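Local coordinates for Peptide/nickel transport system substrate-binding protein (Listeria monocytogenes serotype 1/2a, PDB 5KZT) that binds a peptide and, as a solute-binding protein of family 5 (OppA), probably delivers it to a transporter for uptake into the cell, at residues A23-A28 / D35-N40; V41-N46 / F515-T520. All coordinates share one frame; numbering follows the deposited sequence.

Contact 1 of 2, residues A23-A28 / D35-N40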
loop_
_atom_site.group_PDB
_atom_site.type_symbol
_atom_site.label_atom_id
_atom_site.label_comp_id
_atom_site.label_asym_id
_atom_site.label_seq_id
_atom_site.Cartn_x
_atom_site.Cartn_y
_atom_site.Cartn_z
ATOM N N ALA A 23 4.033 4.691 -12.528
ATOM C CA ALA A 23 3.221 5.850 -12.208
ATOM C C ALA A 23 4.080 6.949 -11.631
ATOM O O ALA A 23 5.118 6.671 -11.019
ATOM C CB ALA A 23 2.142 5.475 -11.207
ATOM N N LEU A 24 3.619 8.184 -11.823
ATOM C CA LEU A 24 4.193 9.367 -11.175
ATOM C C LEU A 24 3.998 9.226 -9.659
ATOM O O LEU A 24 3.022 8.610 -9.216
ATOM C CB LEU A 24 3.496 10.634 -11.670
ATOM C CG LEU A 24 3.969 11.239 -12.993
ATOM C CD1 LEU A 24 3.858 10.269 -14.145
ATOM C CD2 LEU A 24 3.143 12.484 -13.268
ATOM N N ILE A 25 4.911 9.803 -8.890
ATOM C CA ILE A 25 4.835 9.741 -7.427
ATOM C C ILE A 25 3.635 10.530 -6.902
ATOM O O ILE A 25 3.553 11.728 -7.140
ATOM C CB ILE A 25 6.117 10.306 -6.779
ATOM C CG1 ILE A 25 7.335 9.474 -7.182
ATOM C CG2 ILE A 25 5.992 10.345 -5.257
ATOM C CD1 ILE A 25 8.649 10.181 -6.896
ATOM N N PRO A 26 2.703 9.873 -6.171
ATOM C CA PRO A 26 1.561 10.627 -5.649
ATOM C C PRO A 26 1.910 11.501 -4.455
ATOM O O PRO A 26 1.369 12.616 -4.335
ATOM C CB PRO A 26 0.556 9.524 -5.253
ATOM C CG PRO A 26 0.969 8.360 -6.092
ATOM C CD PRO A 26 2.459 8.434 -6.008
ATOM N N SER A 27 2.812 11.011 -3.606
ATOM C CA SER A 27 3.251 11.744 -2.415
ATOM C C SER A 27 4.591 11.220 -1.981
ATOM O O SER A 27 4.822 10.017 -2.025
ATOM C CB SER A 27 2.259 11.549 -1.265
ATOM O OG SER A 27 2.733 12.112 -0.051
ATOM N N ALA A 28 5.462 12.123 -1.533
ATOM C CA ALA A 28 6.686 11.711 -0.870
ATOM C C ALA A 28 6.771 12.294 0.535
ATOM O O ALA A 28 7.854 12.416 1.086
ATOM C CB ALA A 28 7.894 12.112 -1.696
ATOM N N ASP A 35 0.559 5.248 -0.572
ATOM C CA ASP A 35 0.591 4.459 -1.793
ATOM C C ASP A 35 1.922 3.773 -1.989
ATOM O O ASP A 35 2.949 4.201 -1.461
ATOM C CB ASP A 35 0.332 5.362 -2.979
ATOM C CG ASP A 35 1.493 6.255 -3.260
ATOM O OD1 ASP A 35 1.629 7.300 -2.569
ATOM O OD2 ASP A 35 2.318 5.881 -4.124
ATOM N N GLN A 36 1.911 2.706 -2.782
ATOM C CA GLN A 36 3.102 1.879 -2.888
ATOM C C GLN A 36 4.282 2.597 -3.559
ATOM O O GLN A 36 5.435 2.291 -3.244
ATOM C CB GLN A 36 2.802 0.556 -3.590
ATOM C CG GLN A 36 2.667 0.604 -5.091
ATOM C CD GLN A 36 2.462 -0.793 -5.694
ATOM O OE1 GLN A 36 1.501 -1.020 -6.411
ATOM N NE2 GLN A 36 3.360 -1.730 -5.383
ATOM N N VAL A 37 3.998 3.555 -4.442
ATOM C CA VAL A 37 5.067 4.253 -5.182
ATOM C C VAL A 37 5.816 5.210 -4.262
ATOM O O VAL A 37 7.049 5.133 -4.127
ATOM C CB VAL A 37 4.528 4.995 -6.423
ATOM C CG1 VAL A 37 5.597 5.873 -7.079
ATOM C CG2 VAL A 37 3.985 3.992 -7.424
ATOM N N GLY A 38 5.058 6.082 -3.613
ATOM C CA GLY A 38 5.599 7.017 -2.666
ATOM C C GLY A 38 6.208 6.391 -1.417
ATOM O O GLY A 38 7.233 6.854 -0.933
ATOM N N LEU A 39 5.587 5.342 -0.887
ATOM C CA LEU A 39 6.134 4.685 0.319
ATOM C C LEU A 39 7.442 3.980 0.016
ATOM O O LEU A 39 8.331 3.913 0.869
ATOM C CB LEU A 39 5.138 3.704 0.925
ATOM C CG LEU A 39 3.954 4.430 1.580
ATOM C CD1 LEU A 39 2.852 3.433 1.845
ATOM C CD2 LEU A 39 4.318 5.144 2.858
ATOM N N ASN A 40 7.568 3.472 -1.198
ATOM C CA ASN A 40 8.841 2.878 -1.644
ATOM C C ASN A 40 9.932 3.944 -1.772
ATOM O O ASN A 40 11.048 3.703 -1.346
ATOM C CB ASN A 40 8.661 2.149 -2.961
ATOM C CG ASN A 40 9.888 1.341 -3.352
ATOM O OD1 ASN A 40 10.291 0.415 -2.643
ATOM N ND2 ASN A 40 10.500 1.709 -4.469
#
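The ring of Pro-26 lies across the carboxylate of Asp-35, the two side chains crossing obliquely, with Pro-26 CD 3.2 Å from Asp-35 OD2. On the other carboxylate oxygen, Pro-26 CB meets Asp-35 OD1 at 3.6 Å. Asp-35 is the N-cap of helix 36-45. Its CG stands between the backbone N and the carbonyl carbon (chi1 72°). Asp-35 OD2 accepts a nearly straight bond from Gly-38 N (2.8 Å, 173°), on its syn side but 35° out of the carboxylate plane; the bond from Val-37 N is weak and bent. The cap bonds limit the rotation of the carboxylate on which the proline packs. Beside it, Val-37 CB touches Pro-26 CD, and Val-37 CG1 reaches both CA and CG1 of Ile-25, 4.0 Å from the latter. At Gly-38 the backbones come close: Gly-38 CA makes a CA-H...O contact of 3.2 Å to Ser-27 O, an oxygen buried without a hydrogen-bond partner. Gln-36, in the same first turn, hydrogen-bonds the bound peptide's backbone. The 23-28 loop, following strand 16-21, thus lies against the start of helix 36-45, with Phe-406 and Lys-407 of helix 406-414 packing alongside.

Contact 2 of 2, residues V41-N46 / F515-T520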
loop_
_atom_site.group_PDB
_atom_site.type_symbol
_atom_site.label_atom_id
_atom_site.label_comp_id
_atom_site.label_asym_id
_atom_site.label_seq_id
_atom_site.Cartn_x
_atom_site.Cartn_y
_atom_site.Cartn_z
ATOM N N VAL A 41 9.601 5.123 -2.300
ATOM C CA VAL A 41 10.577 6.246 -2.360
ATOM C C VAL A 41 11.090 6.624 -0.964
ATOM O O VAL A 41 12.302 6.595 -0.712
ATOM C CB VAL A 41 9.993 7.500 -3.061
ATOM C CG1 VAL A 41 10.924 8.711 -2.939
ATOM C CG2 VAL A 41 9.737 7.213 -4.530
ATOM N N VAL A 42 10.182 6.960 -0.053
ATOM C CA VAL A 42 10.609 7.380 1.277
ATOM C C VAL A 42 11.327 6.266 2.056
ATOM O O VAL A 42 12.151 6.557 2.936
ATOM C CB VAL A 42 9.486 8.013 2.137
ATOM C CG1 VAL A 42 8.908 9.229 1.445
ATOM C CG2 VAL A 42 8.415 7.014 2.493
ATOM N N ASN A 43 11.055 4.998 1.742
ATOM C CA ASN A 43 11.825 3.914 2.364
ATOM C C ASN A 43 13.325 3.896 2.024
ATOM O O ASN A 43 14.131 3.366 2.797
ATOM C CB ASN A 43 11.243 2.548 2.049
ATOM C CG ASN A 43 11.738 1.487 3.008
ATOM O OD1 ASN A 43 11.651 1.659 4.229
ATOM N ND2 ASN A 43 12.288 0.396 2.479
ATOM N N GLN A 44 13.697 4.467 0.886
ATOM C CA GLN A 44 15.110 4.548 0.496
ATOM C C GLN A 44 15.813 5.772 1.080
ATOM O O GLN A 44 17.035 5.757 1.291
ATOM C CB GLN A 44 15.259 4.604 -1.021
ATOM C CG GLN A 44 14.334 3.693 -1.812
ATOM C CD GLN A 44 14.298 2.256 -1.318
ATOM O OE1 GLN A 44 15.314 1.690 -0.919
ATOM N NE2 GLN A 44 13.129 1.647 -1.380
ATOM N N THR A 45 15.036 6.838 1.274
ATOM C CA THR A 45 15.564 8.164 1.602
ATOM C C THR A 45 15.444 8.509 3.081
ATOM O O THR A 45 16.066 9.454 3.559
ATOM C CB THR A 45 14.867 9.245 0.756
ATOM O OG1 THR A 45 13.482 9.294 1.052
ATOM C CG2 THR A 45 14.990 8.942 -0.711
ATOM N N ASN A 46 14.648 7.734 3.809
ATOM C CA ASN A 46 14.425 8.000 5.217
ATOM C C ASN A 46 14.337 6.698 5.973
ATOM O O ASN A 46 14.221 5.628 5.374
ATOM C CB ASN A 46 13.157 8.813 5.371
ATOM C CG ASN A 46 13.301 10.202 4.787
ATOM O OD1 ASN A 46 12.984 10.435 3.623
ATOM N ND2 ASN A 46 13.844 11.114 5.570
ATOM N N PHE A 515 6.136 -7.065 3.420
ATOM C CA PHE A 515 5.062 -6.125 3.759
ATOM C C PHE A 515 5.731 -4.782 3.969
ATOM O O PHE A 515 6.967 -4.680 3.951
ATOM C CB PHE A 515 4.281 -6.579 5.007
ATOM C CG PHE A 515 5.149 -6.901 6.199
ATOM C CD1 PHE A 515 5.634 -5.885 7.021
ATOM C CD2 PHE A 515 5.470 -8.222 6.507
ATOM C CE1 PHE A 515 6.438 -6.168 8.115
ATOM C CE2 PHE A 515 6.265 -8.529 7.605
ATOM C CZ PHE A 515 6.759 -7.498 8.412
ATOM N N GLY A 516 4.940 -3.744 4.131
ATOM C CA GLY A 516 5.489 -2.392 4.156
ATOM C C GLY A 516 6.014 -1.946 2.792
ATOM O O GLY A 516 5.720 -2.585 1.774
ATOM N N PRO A 517 6.794 -0.839 2.750
ATOM C CA PRO A 517 7.398 -0.393 1.486
ATOM C C PRO A 517 8.040 -1.546 0.704
ATOM O O PRO A 517 8.711 -2.391 1.297
ATOM C CB PRO A 517 8.467 0.600 1.940
ATOM C CG PRO A 517 7.934 1.158 3.231
ATOM C CD PRO A 517 7.137 0.053 3.877
ATOM N N ASP A 518 7.827 -1.575 -0.604
ATOM C CA ASP A 518 8.077 -2.783 -1.402
ATOM C C ASP A 518 9.538 -3.277 -1.448
ATOM O O ASP A 518 9.785 -4.483 -1.370
ATOM C CB ASP A 518 7.546 -2.589 -2.815
ATOM C CG ASP A 518 6.016 -2.711 -2.889
ATOM O OD1 ASP A 518 5.295 -2.253 -1.970
ATOM O OD2 ASP A 518 5.519 -3.259 -3.885
ATOM N N TYR A 519 10.475 -2.350 -1.574
ATOM C CA TYR A 519 11.891 -2.690 -1.722
ATOM C C TYR A 519 12.772 -1.931 -0.756
ATOM O O TYR A 519 12.403 -0.862 -0.256
ATOM C CB TYR A 519 12.362 -2.436 -3.158
ATOM C CG TYR A 519 11.717 -3.355 -4.155
ATOM C CD1 TYR A 519 10.502 -3.029 -4.757
ATOM C CD2 TYR A 519 12.313 -4.578 -4.491
ATOM C CE1 TYR A 519 9.908 -3.885 -5.683
ATOM C CE2 TYR A 519 11.704 -5.451 -5.392
ATOM C CZ TYR A 519 10.510 -5.101 -5.984
ATOM O OH TYR A 519 9.924 -5.964 -6.907
ATOM N N THR A 520 13.934 -2.514 -0.479
ATOM C CA THR A 520 15.003 -1.822 0.231
ATOM C C THR A 520 16.252 -2.001 -0.617
ATOM O O THR A 520 16.761 -3.122 -0.742
ATOM C CB THR A 520 15.213 -2.381 1.638
ATOM O OG1 THR A 520 13.996 -2.237 2.391
ATOM C CG2 THR A 520 16.360 -1.634 2.353
#
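Tyr-519 O is gripped by two side-chain amides of helix 36-45, which reach it from opposite faces of its carbonyl plane. Gln-44 NE2 makes the shorter bond to Tyr-519 O, 2.8 Å and fairly straight (161°), from well above that plane. Asn-43 ND2 donates to Tyr-519 O at 3.0 Å, tilted less from the plane, and Tyr-519 O lies close to the amide plane of both side chains. The chain of Gln-44 bends at chi2 (-49°), which turns CD back from an extended course. Its NE2 also donates to Asn-40 O, one turn earlier on the helix, and its OE1 accepts from Tyr-521 N, so both ends of the amide are tied down. Asn-43 ND2 has a second, weak bond to Thr-520 OG1 (3.1 Å), whose stronger partner is Asn-513 ND2. In this solute-binding fold the contact joins a helix near the N-terminus to the short strand 519-520, close to the end of the chain and paired antiparallel with strand 511-512. The part of the joint without hydrogen bonds lies at Pro-517, where the aliphatic Asn-43 CB sits 3.4 Å from Pro-517 CB, the two side chains crossing at about a right angle. With CG anti to the backbone N (chi1 -162°), the amide carbon of Asn-43 also lies against Pro-517, its CG 3.6 Å from Pro-517 CB. Pro-164 packs against both Val-42 and Pro-517. The phenol of Tyr-519 leads away from the helix; its OH is hydrogen-bonded to Arg-247 NH2 and its ring makes a cation-pi contact with Lys-512.

In the fold
Both contacts draw on helix 36-45: contact 1 uses its N-terminal turn and contact 2 its later part, with centres about 10 Å apart. Along the chain the two come one after the other, both segments of contact 1 preceding those of contact 2. Contact 1 is local, its segments separated by six residues, whereas contact 2 spans 468 residues, to the short strand 519-520 near the C-terminus. The two also meet directly: Asn-40 OD1 probably accepts a hydrogen bond from Tyr-519 N, and Leu-39 O packs on Pro-517 CB. One helix thus joins the loop after strand 16-21 to the C-terminal part of the chain, while the contact 1 end of the helix borders the bound peptide.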